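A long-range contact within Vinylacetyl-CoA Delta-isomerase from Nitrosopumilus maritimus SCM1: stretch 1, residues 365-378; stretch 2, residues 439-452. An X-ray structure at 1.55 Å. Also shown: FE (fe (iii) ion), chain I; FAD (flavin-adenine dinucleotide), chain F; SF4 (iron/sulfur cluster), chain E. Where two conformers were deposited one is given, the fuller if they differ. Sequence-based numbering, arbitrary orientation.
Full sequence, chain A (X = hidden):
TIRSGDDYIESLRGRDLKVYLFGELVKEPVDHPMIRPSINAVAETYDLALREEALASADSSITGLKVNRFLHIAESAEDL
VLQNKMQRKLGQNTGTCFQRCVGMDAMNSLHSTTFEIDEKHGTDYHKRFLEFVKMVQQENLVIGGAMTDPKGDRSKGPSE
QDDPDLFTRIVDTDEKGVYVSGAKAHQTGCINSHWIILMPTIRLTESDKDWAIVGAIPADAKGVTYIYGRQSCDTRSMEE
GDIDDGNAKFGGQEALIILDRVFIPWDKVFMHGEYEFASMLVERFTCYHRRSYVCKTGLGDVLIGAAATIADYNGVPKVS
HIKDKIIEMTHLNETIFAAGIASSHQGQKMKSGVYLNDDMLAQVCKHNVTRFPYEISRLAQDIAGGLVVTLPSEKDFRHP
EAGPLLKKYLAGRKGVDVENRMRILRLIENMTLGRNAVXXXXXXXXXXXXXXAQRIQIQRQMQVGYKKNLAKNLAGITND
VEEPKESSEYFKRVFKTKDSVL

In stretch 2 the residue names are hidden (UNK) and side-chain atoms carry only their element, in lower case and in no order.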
ATOM      1  N   CYS A 365      11.317  13.151  -0.999  1.00 11.69           N
ATOM      2  CA  CYS A 365      12.029  12.397  -2.012  1.00 11.61           C
ATOM      3  C   CYS A 365      12.611  11.124  -1.388  1.00 11.18           C
ATOM      4  O   CYS A 365      12.336   9.995  -1.795  1.00 11.22           O
ATOM      5  CB  CYS A 365      13.107  13.247  -2.648  1.00 11.35           C
ATOM      6  SG  CYS A 365      14.078  12.363  -3.898  1.00 13.39           S
ATOM      7  N   LYS A 366      13.430  11.289  -0.372  0.66 11.19           N
ATOM      8  CA  LYS A 366      14.112  10.154   0.243  0.66 11.19           C
ATOM      9  C   LYS A 366      13.109   9.188   0.874  0.66 10.91           C
ATOM     10  O   LYS A 366      13.294   7.979   0.792  0.66 11.46           O
ATOM     11  CB  LYS A 366      15.108  10.695   1.266  0.66 12.54           C
ATOM     12  CG  LYS A 366      15.455   9.680   2.318  0.66 13.10           C
ATOM     13  CD  LYS A 366      16.364   8.565   1.837  0.66 15.21           C
ATOM     14  CE  LYS A 366      16.690   7.745   3.016  0.66 14.98           C
ATOM     15  NZ  LYS A 366      17.448   6.545   2.754  0.66 15.42           N
ATOM     16  N   HIS A 367      12.077   9.705   1.537  1.00 11.10           N
ATOM     17  CA  HIS A 367      11.131   8.786   2.183  1.00 11.24           C
ATOM     18  C   HIS A 367      10.463   7.880   1.160  1.00 11.01           C
ATOM     19  O   HIS A 367      10.266   6.679   1.428  1.00 11.82           O
ATOM     20  CB  HIS A 367      10.178   9.507   3.122  1.00 12.83           C
ATOM     21  CG  HIS A 367       9.747   8.669   4.269  1.00 14.00           C
ATOM     22  ND1 HIS A 367      10.673   8.197   5.179  1.00 14.71           N
ATOM     23  CD2 HIS A 367       8.559   8.177   4.653  1.00 14.76           C
ATOM     24  CE1 HIS A 367      10.006   7.502   6.125  1.00 15.26           C
ATOM     25  NE2 HIS A 367       8.740   7.468   5.814  1.00 14.98           N
ATOM     26  N   ASN A 368      10.099   8.441  -0.000  1.00 10.67           N
ATOM     27  CA  ASN A 368       9.585   7.629  -1.089  1.00 10.77           C
ATOM     28  C   ASN A 368      10.624   6.620  -1.588  1.00 10.59           C
ATOM     29  O   ASN A 368      10.278   5.499  -1.982  1.00 11.67           O
ATOM     30  CB  ASN A 368       8.938   8.470  -2.175  1.00 12.23           C
ATOM     31  CG  ASN A 368       7.633   9.061  -1.712  1.00 13.59           C
ATOM     32  OD1 ASN A 368       6.791   8.359  -1.120  1.00 15.49           O
ATOM     33  ND2 ASN A 368       7.410  10.334  -1.985  1.00 14.78           N
ATOM     34  N   VAL A 369      11.880   7.077  -1.715  0.60 10.60           N
ATOM     35  CA  VAL A 369      12.989   6.200  -2.097  0.60 11.11           C
ATOM     36  C   VAL A 369      13.091   4.972  -1.181  0.60 10.80           C
ATOM     37  O   VAL A 369      13.481   3.894  -1.635  0.60 11.07           O
ATOM     38  CB  VAL A 369      14.298   7.011  -2.170  0.60 11.77           C
ATOM     39  CG1 VAL A 369      15.559   6.167  -2.210  0.60 11.43           C
ATOM     40  CG2 VAL A 369      14.247   7.942  -3.362  0.60 12.56           C
ATOM     41  N   THR A 370      12.750   5.116   0.114  1.00 11.00           N
ATOM     42  CA  THR A 370      12.842   3.995   1.069  1.00 10.62           C
ATOM     43  C   THR A 370      11.797   2.914   0.783  1.00 10.83           C
ATOM     44  O   THR A 370      11.924   1.799   1.326  1.00 11.55           O
ATOM     45  CB  THR A 370      12.791   4.408   2.549  1.00 10.45           C
ATOM     46  OG1 THR A 370      11.445   4.754   2.897  1.00 11.93           O
ATOM     47  CG2 THR A 370      13.801   5.509   2.887  1.00 10.84           C
ATOM     48  N   ARG A 371      10.780   3.265  -0.016  1.00 10.88           N
ATOM     49  CA  ARG A 371       9.636   2.395  -0.293  1.00 10.34           C
ATOM     50  C   ARG A 371       9.647   1.859  -1.731  1.00 11.86           C
ATOM     51  O   ARG A 371       9.540   0.658  -1.965  1.00 13.03           O
ATOM     52  CB  ARG A 371       8.354   3.198  -0.022  1.00 11.20           C
ATOM     53  CG  ARG A 371       8.160   3.563   1.440  1.00 11.93           C
ATOM     54  CD  ARG A 371       6.998   4.510   1.661  1.00 14.36           C
ATOM     55  NE  ARG A 371       6.719   4.679   3.086  1.00 15.96           N
ATOM     56  CZ  ARG A 371       5.781   5.458   3.601  1.00 16.07           C
ATOM     57  NH1 ARG A 371       5.018   6.184   2.836  1.00 17.62           N
ATOM     58  NH2 ARG A 371       5.584   5.501   4.905  1.00 17.60           N
ATOM     59  N   PHE A 372       9.687   2.766  -2.694  1.00 10.58           N
ATOM     60  CA  PHE A 372       9.279   2.420  -4.052  1.00 11.14           C
ATOM     61  C   PHE A 372      10.259   1.477  -4.759  1.00 11.15           C
ATOM     62  O   PHE A 372       9.805   0.621  -5.545  1.00 10.96           O
ATOM     63  CB  PHE A 372       8.975   3.633  -4.922  1.00 11.63           C
ATOM     64  CG  PHE A 372       7.825   4.475  -4.426  1.00 11.99           C
ATOM     65  CD1 PHE A 372       6.897   3.996  -3.482  1.00 12.86           C
ATOM     66  CD2 PHE A 372       7.640   5.766  -4.925  1.00 13.16           C
ATOM     67  CE1 PHE A 372       5.862   4.810  -3.045  1.00 14.04           C
ATOM     68  CE2 PHE A 372       6.580   6.541  -4.497  1.00 14.40           C
ATOM     69  CZ  PHE A 372       5.698   6.056  -3.544  1.00 14.07           C
ATOM     70  N   PRO A 373      11.607   1.603  -4.617  1.00 11.14           N
ATOM     71  CA  PRO A 373      12.506   0.649  -5.280  1.00 12.06           C
ATOM     72  C   PRO A 373      12.128  -0.799  -4.971  1.00 10.63           C
ATOM     73  O   PRO A 373      12.299  -1.673  -5.824  1.00 11.03           O
ATOM     74  CB  PRO A 373      13.908   1.057  -4.817  1.00 13.45           C
ATOM     75  CG  PRO A 373      13.722   2.555  -4.581  1.00 12.67           C
ATOM     76  CD  PRO A 373      12.366   2.652  -3.901  1.00 11.97           C
ATOM     77  N   TYR A 374      11.695  -1.036  -3.727  1.00 10.82           N
ATOM     78  CA  TYR A 374      11.305  -2.379  -3.326  1.00 10.75           C
ATOM     79  C   TYR A 374      10.124  -2.884  -4.143  1.00 11.60           C
ATOM     80  O   TYR A 374      10.070  -4.058  -4.495  1.00 13.17           O
ATOM     81  CB  TYR A 374      11.083  -2.422  -1.833  1.00 10.95           C
ATOM     82  CG  TYR A 374      12.348  -2.330  -0.987  1.00 11.18           C
ATOM     83  CD1 TYR A 374      12.886  -1.096  -0.638  1.00 11.75           C
ATOM     84  CD2 TYR A 374      13.022  -3.455  -0.552  1.00 11.35           C
ATOM     85  CE1 TYR A 374      14.028  -0.993   0.136  1.00 12.72           C
ATOM     86  CE2 TYR A 374      14.151  -3.383   0.235  1.00 11.20           C
ATOM     87  CZ  TYR A 374      14.697  -2.135   0.527  1.00 11.22           C
ATOM     88  OH  TYR A 374      15.774  -1.987   1.342  1.00 13.15           O
ATOM     89  N   GLU A 375       9.189  -2.001  -4.459  1.00 11.12           N
ATOM     90  CA  GLU A 375       8.034  -2.385  -5.254  1.00 11.43           C
ATOM     91  C   GLU A 375       8.393  -2.543  -6.734  1.00  9.82           C
ATOM     92  O   GLU A 375       7.918  -3.438  -7.467  1.00 11.49           O
ATOM     93  CB  GLU A 375       6.932  -1.372  -5.044  1.00 13.20           C
ATOM     94  CG  GLU A 375       5.632  -1.741  -5.787  1.00 13.88           C
ATOM     95  CD  GLU A 375       4.922  -3.054  -5.479  1.00 16.86           C
ATOM     96  OE1 GLU A 375       5.375  -3.758  -4.570  1.00 17.57           O
ATOM     97  OE2 GLU A 375       3.947  -3.419  -6.195  1.00 18.04           O
ATOM     98  N   ILE A 376       9.232  -1.622  -7.254  1.00 10.71           N
ATOM     99  CA  ILE A 376       9.662  -1.734  -8.637  1.00 11.19           C
ATOM    100  C   ILE A 376      10.382  -3.067  -8.837  1.00 10.08           C
ATOM    101  O   ILE A 376      10.192  -3.773  -9.856  1.00 12.27           O
ATOM    102  CB  ILE A 376      10.505  -0.487  -8.986  1.00 11.71           C
ATOM    103  CG1 ILE A 376       9.672   0.822  -8.935  1.00 12.51           C
ATOM    104  CG2 ILE A 376      11.142  -0.635 -10.355  1.00 12.82           C
ATOM    105  CD1 ILE A 376      10.484   2.094  -9.008  1.00 13.67           C
ATOM    106  N   SER A 377      11.207  -3.449  -7.866  0.57 10.09           N
ATOM    107  CA  SER A 377      11.917  -4.710  -7.939  0.57 10.21           C
ATOM    108  C   SER A 377      10.966  -5.902  -7.909  0.57 10.42           C
ATOM    109  O   SER A 377      11.154  -6.860  -8.662  0.57 11.67           O
ATOM    110  CB  SER A 377      12.907  -4.798  -6.814  0.57 11.28           C
ATOM    111  OG  SER A 377      13.921  -3.835  -7.004  0.57 12.29           O
ATOM    112  N   ARG A 378       9.967  -5.853  -7.035  1.00 10.80           N
ATOM    113  CA  ARG A 378       8.980  -6.931  -6.949  1.00 10.67           C
ATOM    114  C   ARG A 378       8.290  -7.126  -8.294  1.00 10.00           C
ATOM    115  O   ARG A 378       8.162  -8.236  -8.800  1.00 11.63           O
ATOM    116  CB  ARG A 378       7.968  -6.647  -5.848  1.00  9.93           C
ATOM    117  CG  ARG A 378       7.051  -7.813  -5.537  1.00 10.48           C
ATOM    118  CD  ARG A 378       6.098  -7.468  -4.412  1.00 12.22           C
ATOM    119  NE  ARG A 378       5.009  -6.595  -4.812  1.00 12.45           N
ATOM    120  CZ  ARG A 378       3.913  -6.979  -5.437  1.00 13.16           C
ATOM    121  NH1 ARG A 378       3.585  -8.273  -5.534  1.00 14.00           N
ATOM    122  NH2 ARG A 378       3.084  -6.052  -5.852  1.00 15.08           N
ATOM    123  N   UNK A 439      22.855  -1.240  -3.645  1.00 13.04           N
ATOM    124  CA  UNK A 439      22.590   0.171  -3.836  1.00 15.31           C
ATOM    125  C   UNK A 439      21.128   0.476  -4.134  1.00 16.02           C
ATOM    126  O   UNK A 439      20.549   1.374  -3.508  1.00 18.27           O
ATOM    127  N   UNK A 440      20.481  -0.323  -4.988  1.00 12.92           N
ATOM    128  CA  UNK A 440      19.151   0.060  -5.418  1.00 13.29           C
ATOM    129  C   UNK A 440      18.138  -0.074  -4.268  1.00 12.35           C
ATOM    130  O   UNK A 440      17.201   0.717  -4.168  1.00 13.16           O
ATOM    131  c   UNK A 440      14.957   0.590  -8.263  1.00 12.19           C
ATOM    132  c   UNK A 440      16.351  -1.141  -7.349  1.00 12.50           C
ATOM    133  o   UNK A 440      13.770   1.031  -8.767  1.00 12.61           O
ATOM    134  c   UNK A 440      17.436  -0.296  -7.265  1.00 12.26           C
ATOM    135  c   UNK A 440      15.147  -0.714  -7.893  1.00 11.92           C
ATOM    136  c   UNK A 440      18.744  -0.748  -6.651  1.00 12.58           C
ATOM    137  c   UNK A 440      17.235   1.008  -7.647  1.00 13.23           C
ATOM    138  c   UNK A 440      16.044   1.437  -8.196  1.00 12.29           C
ATOM    139  N   UNK A 441      18.306  -1.100  -3.449  1.00 11.91           N
ATOM    140  CA  UNK A 441      17.398  -1.378  -2.352  1.00 11.80           C
ATOM    141  C   UNK A 441      17.963  -0.862  -1.042  1.00 11.59           C
ATOM    142  O   UNK A 441      17.437   0.109  -0.492  1.00 12.42           O
ATOM    143  c   UNK A 441      15.957  -4.901  -3.297  1.00 15.02           C
ATOM    144  c   UNK A 441      16.354  -3.430  -3.521  1.00 12.81           C
ATOM    145  c   UNK A 441      17.015  -2.861  -2.279  1.00 11.82           C
ATOM    146  c   UNK A 441      15.164  -2.608  -3.931  1.00 13.43           C
ATOM    147  N   UNK A 442      19.012  -1.494  -0.516  1.00 12.01           N
ATOM    148  CA  UNK A 442      19.396  -1.185   0.844  1.00 13.36           C
ATOM    149  C   UNK A 442      19.982   0.225   1.019  1.00 12.60           C
ATOM    150  O   UNK A 442      19.752   0.854   2.062  1.00 13.27           O
ATOM    151  c   UNK A 442      20.414  -2.226   2.869  1.00 14.93           C
ATOM    152  c   UNK A 442      20.318  -2.297   1.355  1.00 13.61           C
ATOM    153  o   UNK A 442      19.763  -3.579   1.031  1.00 14.37           O
ATOM    154  N   UNK A 443      20.719   0.751   0.029  1.00 12.73           N
ATOM    155  CA  UNK A 443      21.196   2.111   0.158  1.00 13.46           C
ATOM    156  C   UNK A 443      20.037   3.098  -0.023  1.00 12.33           C
ATOM    157  O   UNK A 443      20.008   4.133   0.625  1.00 12.96           O
ATOM    158  c   UNK A 443      22.794   4.924  -0.871  1.00 21.69           C
ATOM    159  c   UNK A 443      23.134   3.591  -0.314  1.00 19.33           C
ATOM    160  o   UNK A 443      23.257   5.926  -0.279  1.00 24.00           O
ATOM    161  o   UNK A 443      22.142   4.922  -1.954  1.00 28.34           O
ATOM    162  c   UNK A 443      22.318   2.412  -0.822  1.00 15.76           C
ATOM    163  N   UNK A 444      19.032   2.755  -0.838  1.00 11.82           N
ATOM    164  CA  UNK A 444      17.807   3.548  -0.878  1.00 11.41           C
ATOM    165  C   UNK A 444      17.183   3.640   0.515  1.00 11.02           C
ATOM    166  O   UNK A 444      16.657   4.664   0.945  1.00 12.75           O
ATOM    167  o   UNK A 444      17.339   3.242  -3.226  1.00 13.01           O
ATOM    168  c   UNK A 444      16.821   3.017  -1.925  1.00 11.04           C
ATOM    169  N   UNK A 445      17.188   2.526   1.247  1.00 12.62           N
ATOM    170  CA  UNK A 445      16.671   2.484   2.601  1.00 12.44           C
ATOM    171  C   UNK A 445      17.467   3.352   3.582  1.00 12.75           C
ATOM    172  O   UNK A 445      16.848   4.108   4.342  1.00 12.11           O
ATOM    173  c   UNK A 445      13.594   0.069   4.001  1.00 14.75           C
ATOM    174  s   UNK A 445      14.548   1.326   4.858  1.00 14.71           S
ATOM    175  c   UNK A 445      16.212   0.765   4.533  1.00 14.84           C
ATOM    176  c   UNK A 445      16.675   1.025   3.085  1.00 13.71           C
ATOM    177  N   UNK A 446      18.801   3.241   3.585  1.00 12.42           N
ATOM    178  CA  UNK A 446      19.615   3.806   4.679  1.00 10.96           C
ATOM    179  C   UNK A 446      20.459   5.031   4.312  1.00 11.76           C
ATOM    180  O   UNK A 446      20.928   5.747   5.183  1.00 12.90           O
ATOM    181  c   UNK A 446      18.395   1.084   7.697  1.00 11.28           C
ATOM    182  n   UNK A 446      18.669   0.028   6.928  1.00 13.04           N
ATOM    183  c   UNK A 446      19.486   0.466   5.900  1.00 12.40           C
ATOM    184  c   UNK A 446      20.535   2.749   5.293  1.00 11.98           C
ATOM    185  c   UNK A 446      19.746   1.748   6.094  1.00 11.47           C
ATOM    186  n   UNK A 446      19.021   2.141   7.191  1.00 12.00           N
ATOM    187  N   UNK A 447      20.707   5.226   3.052  1.00 12.71           N
ATOM    188  CA  UNK A 447      21.559   6.334   2.639  1.00 13.95           C
ATOM    189  C   UNK A 447      21.019   7.707   3.076  1.00 13.63           C
ATOM    190  O   UNK A 447      19.838   7.997   2.969  1.00 15.86           O
ATOM    191  N   UNK A 448      21.892   8.539   3.658  1.00 16.55           N
ATOM    192  CA  UNK A 448      21.530   9.804   4.317  1.00 18.12           C
ATOM    193  C   UNK A 448      20.503   9.631   5.441  1.00 18.66           C
ATOM    194  O   UNK A 448      19.765  10.565   5.795  1.00 21.43           O
ATOM    195  c   UNK A 448      21.011  10.815   3.337  1.00 21.23           C
ATOM    196  N   UNK A 449      20.499   8.456   6.033  1.00 15.25           N
ATOM    197  CA  UNK A 449      19.679   8.192   7.194  1.00 15.63           C
ATOM    198  C   UNK A 449      18.542   7.219   6.900  1.00 14.50           C
ATOM    199  O   UNK A 449      17.907   7.215   5.846  1.00 16.73           O
ATOM    200  N   UNK A 450      18.252   6.423   7.918  1.00 13.49           N
ATOM    201  CA  UNK A 450      17.183   5.454   7.873  1.00 13.43           C
ATOM    202  C   UNK A 450      15.827   6.165   7.797  1.00 13.89           C
ATOM    203  O   UNK A 450      15.717   7.358   8.125  1.00 13.55           O
ATOM    204  c   UNK A 450      17.261   4.573   9.066  1.00 14.45           C
ATOM    205  o   UNK A 450      18.538   3.979   9.239  1.00 13.89           O
ATOM    206  N   UNK A 451      14.711   5.460   7.494  1.00 13.96           N
ATOM    207  CA  UNK A 451      13.414   6.102   7.334  1.00 13.52           C
ATOM    208  C   UNK A 451      13.018   6.997   8.510  1.00 11.69           C
ATOM    209  O   UNK A 451      12.470   8.092   8.334  1.00 12.75           O
ATOM    210  c   UNK A 451      13.291   3.887   6.462  1.00 14.86           C
ATOM    211  c   UNK A 451      12.437   4.931   7.173  1.00 14.44           C
ATOM    212  c   UNK A 451      14.690   4.088   6.977  1.00 13.77           C
ATOM    213  N   UNK A 452      13.290   6.553   9.734  1.00 12.28           N
ATOM    214  CA  UNK A 452      12.812   7.290  10.895  1.00 13.32           C
ATOM    215  C   UNK A 452      13.432   8.683  10.938  1.00 13.54           C
ATOM    216  O   UNK A 452      12.793   9.615  11.416  1.00 13.18           O
ATOM    217  c   UNK A 452      10.865   7.128  13.395  1.00 16.96           C
ATOM    218  o   UNK A 452      10.154   6.622  12.502  1.00 16.93           O
ATOM    219  n   UNK A 452      10.351   7.811  14.384  1.00 23.29           N
ATOM    220  c   UNK A 452      12.384   7.163  13.407  1.00 16.19           C
ATOM    221  c   UNK A 452      13.051   6.528  12.193  1.00 14.30           C
TER
HETATM  222 FE    FE I 605      23.488   7.855  -0.494  0.70 18.30          FE
HETATM  223  PA  FAD F 602      21.313   2.098  12.496  1.00 12.52           P
HETATM  224  O1A FAD F 602      21.424   3.479  12.995  1.00 14.52           O
HETATM  225  O2A FAD F 602      21.924   1.026  13.306  1.00 12.73           O
HETATM  226  O5B FAD F 602      19.778   1.883  12.130  1.00 12.22           O
HETATM  227  C5B FAD F 602      19.108   0.616  12.340  1.00 11.79           C
HETATM  228  C4B FAD F 602      17.704   0.891  12.793  1.00 12.18           C
HETATM  229  O4B FAD F 602      17.728   1.404  14.148  1.00 11.88           O
HETATM  230  C3B FAD F 602      16.890   1.904  11.967  1.00 11.70           C
HETATM  231  O3B FAD F 602      15.519   1.501  11.896  1.00 12.39           O
HETATM  232  C2B FAD F 602      17.019   3.189  12.775  1.00 11.35           C
HETATM  233  O2B FAD F 602      16.008   4.166  12.582  1.00 12.02           O
HETATM  234  C1B FAD F 602      17.018   2.635  14.202  1.00 11.55           C
HETATM  235  N9A FAD F 602      17.717   3.484  15.159  1.00 11.95           N
HETATM  236  C8A FAD F 602      19.061   3.774  15.263  1.00 14.16           C
HETATM  237  N7A FAD F 602      19.381   4.554  16.265  1.00 14.79           N
HETATM  238  C5A FAD F 602      18.162   4.826  16.858  1.00 13.70           C
HETATM  239  C6A FAD F 602      17.816   5.608  17.980  1.00 15.68           C
HETATM  240  N6A FAD F 602      18.723   6.225  18.739  1.00 16.18           N
HETATM  241  N1A FAD F 602      16.502   5.729  18.276  1.00 16.83           N
HETATM  242  C2A FAD F 602      15.610   5.062  17.521  1.00 16.04           C
HETATM  243  N3A FAD F 602      15.811   4.270  16.470  1.00 15.32           N
HETATM  244  C4A FAD F 602      17.123   4.193  16.174  1.00 13.76           C
HETATM  245  N1  FAD F 602      27.496   7.060   5.144  1.00 12.63           N
HETATM  246  C2  FAD F 602      28.542   7.920   4.911  1.00 13.16           C
HETATM  247  O2  FAD F 602      28.956   8.719   5.766  1.00 14.43           O
HETATM  248  N3  FAD F 602      29.113   7.943   3.652  1.00 13.52           N
HETATM  249  C4  FAD F 602      28.771   7.158   2.589  1.00 12.70           C
HETATM  250  O4  FAD F 602      29.402   7.171   1.547  1.00 15.16           O
HETATM  251  C4X FAD F 602      27.729   6.186   2.887  1.00 12.87           C
HETATM  252  N5  FAD F 602      27.347   5.351   1.916  1.00 13.93           N
HETATM  253  C5X FAD F 602      26.529   4.299   2.271  1.00 13.60           C
HETATM  254  C6  FAD F 602      26.276   3.260   1.364  1.00 14.24           C
HETATM  255  C7  FAD F 602      25.497   2.164   1.704  1.00 14.47           C
HETATM  256  C7M FAD F 602      25.341   1.019   0.733  1.00 16.11           C
HETATM  257  C8  FAD F 602      24.818   2.159   2.940  1.00 13.55           C
HETATM  258  C8M FAD F 602      23.880   1.041   3.288  1.00 14.24           C
HETATM  259  C9  FAD F 602      24.976   3.206   3.816  1.00 13.12           C
HETATM  260  C9A FAD F 602      25.860   4.272   3.506  1.00 12.51           C
HETATM  261  N10 FAD F 602      26.140   5.284   4.423  1.00 13.74           N
HETATM  262  C10 FAD F 602      27.146   6.223   4.192  1.00 12.63           C
HETATM  263  C1' FAD F 602      25.643   5.074   5.796  1.00 13.86           C
HETATM  264  C2' FAD F 602      24.212   5.443   6.103  1.00 13.38           C
HETATM  265  O2' FAD F 602      24.160   6.860   6.281  1.00 14.76           O
HETATM  266  C3' FAD F 602      23.749   4.722   7.377  1.00 13.30           C
HETATM  267  O3' FAD F 602      23.626   3.356   7.031  1.00 12.67           O
HETATM  268  C4' FAD F 602      22.480   5.293   8.029  1.00 13.02           C
HETATM  269  O4' FAD F 602      22.745   6.573   8.619  1.00 14.00           O
HETATM  270  C5' FAD F 602      21.907   4.377   9.095  1.00 12.04           C
HETATM  271  O5' FAD F 602      22.884   4.140  10.096  1.00 11.78           O
HETATM  272  P   FAD F 602      23.290   2.693  10.499  1.00 12.07           P
HETATM  273  O1P FAD F 602      23.721   1.897   9.348  1.00 11.74           O
HETATM  274  O2P FAD F 602      24.202   2.819  11.647  1.00 11.77           O
HETATM  275  O3P FAD F 602      21.959   1.966  11.017  1.00 11.83           O
HETATM  276 FE1  SF4 E 601      24.204   8.030  -3.436  0.30 54.23          FE
HETATM  277 FE2  SF4 E 601      23.079   7.237  -5.815  1.00 67.50          FE
HETATM  278 FE3  SF4 E 601      25.531   6.561  -5.270  1.00 37.28          FE
HETATM  279 FE4  SF4 E 601      24.992   9.087  -5.995  1.00 41.57          FE
HETATM  280  S1  SF4 E 601      24.878   7.272  -7.301  1.00 32.64           S
HETATM  281  S2  SF4 E 601      26.347   8.409  -4.198  1.00 38.65           S
HETATM  282  S3  SF4 E 601      22.952   9.367  -4.901  1.00 50.85           S
HETATM  283  S4  SF4 E 601      23.721   5.949  -4.034  1.00 58.18           S

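Position 439 has no side-chain atoms and touches nothing of stretch 1; it is Gly-439. At 440 one carbon leads to a six-membered carbon ring bearing one oxygen, with CB of Pro-373 over its face and OG of Ser-377 at its edge; this is Tyr-440. CB of Pro-373 lies 3.8 Å from the centroid of the ring, and OG of Ser-377 is 3.5 Å from CE2 of Tyr-440.

Position 441 carries four carbons forked at the second, and one of the end carbons sits over the face of the Tyr-374 ring and against CB of Pro-373, which makes it Leu-441. Its CD2 is 4.1 Å from the centroid of the Tyr-374 ring and 4.0 Å from CB of Pro-373, so this one methyl touches both the proline and the tyrosine ring. At 442 one carbon bears an oxygen and a carbon: Thr-442, which points away. Three carbons, the third with two oxygens, stand at 443. One of those oxygens binds the iron ion, as befits Glu-443, with OE2 1.9 Å from FE.

Position 444 has one carbon and one oxygen, the carbon, CB, packing 3.4 Å from CG1 of Val-369; it is Ser-444. Its OG donates a hydrogen bond to O of Tyr-440 at 2.7 Å, turning the hydroxyl back onto its own helix. The unbranched chain of two carbons, a sulfur and a carbon at 445 brings its last carbon to O of Thr-370 and the Tyr-374 ring and is Met-445; CE lies 3.6 Å from O of Thr-370 and 4.0 Å from CE1 of Tyr-374.

At 446 one carbon precedes a five-membered ring of three carbons and two nitrogens, identifying His-446, which points away from stretch 1. Position 447 has no side-chain atoms; a CB there would come within 2.1 Å of OE2 of Glu-443, consistent with Gly-447. The single carbon at 448 marks Ala-448. Position 449, again bare, has phi/psi of 111/146°, where a CB would jam against the preceding carbonyl: Gly-449, closing a type II turn from His-446.

One carbon and one oxygen at 450 give Ser-450, whose OG is hydrogen-bonded to ND1 of His-446 at 2.8 Å. At 451 three carbons close onto the backbone nitrogen and meet the methyl of Thr-370, forming Pro-451, with CG 4.0 Å from CG2 of Thr-370. At 452 three carbons, the third carrying an oxygen and a nitrogen, point away from stretch 1 and identify Gln-452.

The contact combines two modes. Helices 372-378 and 439-446 run nearly antiparallel, at 162°, and interlock through Pro-373 on Tyr-440 and Leu-441 on Tyr-374. Beyond them, Lys-366 reaches the helix end, where carbonyls lack helical partners: NZ donates to O of Ser-444 (2.7 Å) and O of Gly-447 (2.8 Å), and weakly to O of Met-445 (3.0 Å).

Stretch 2 439-452: GYLTESMHGAGSPQ
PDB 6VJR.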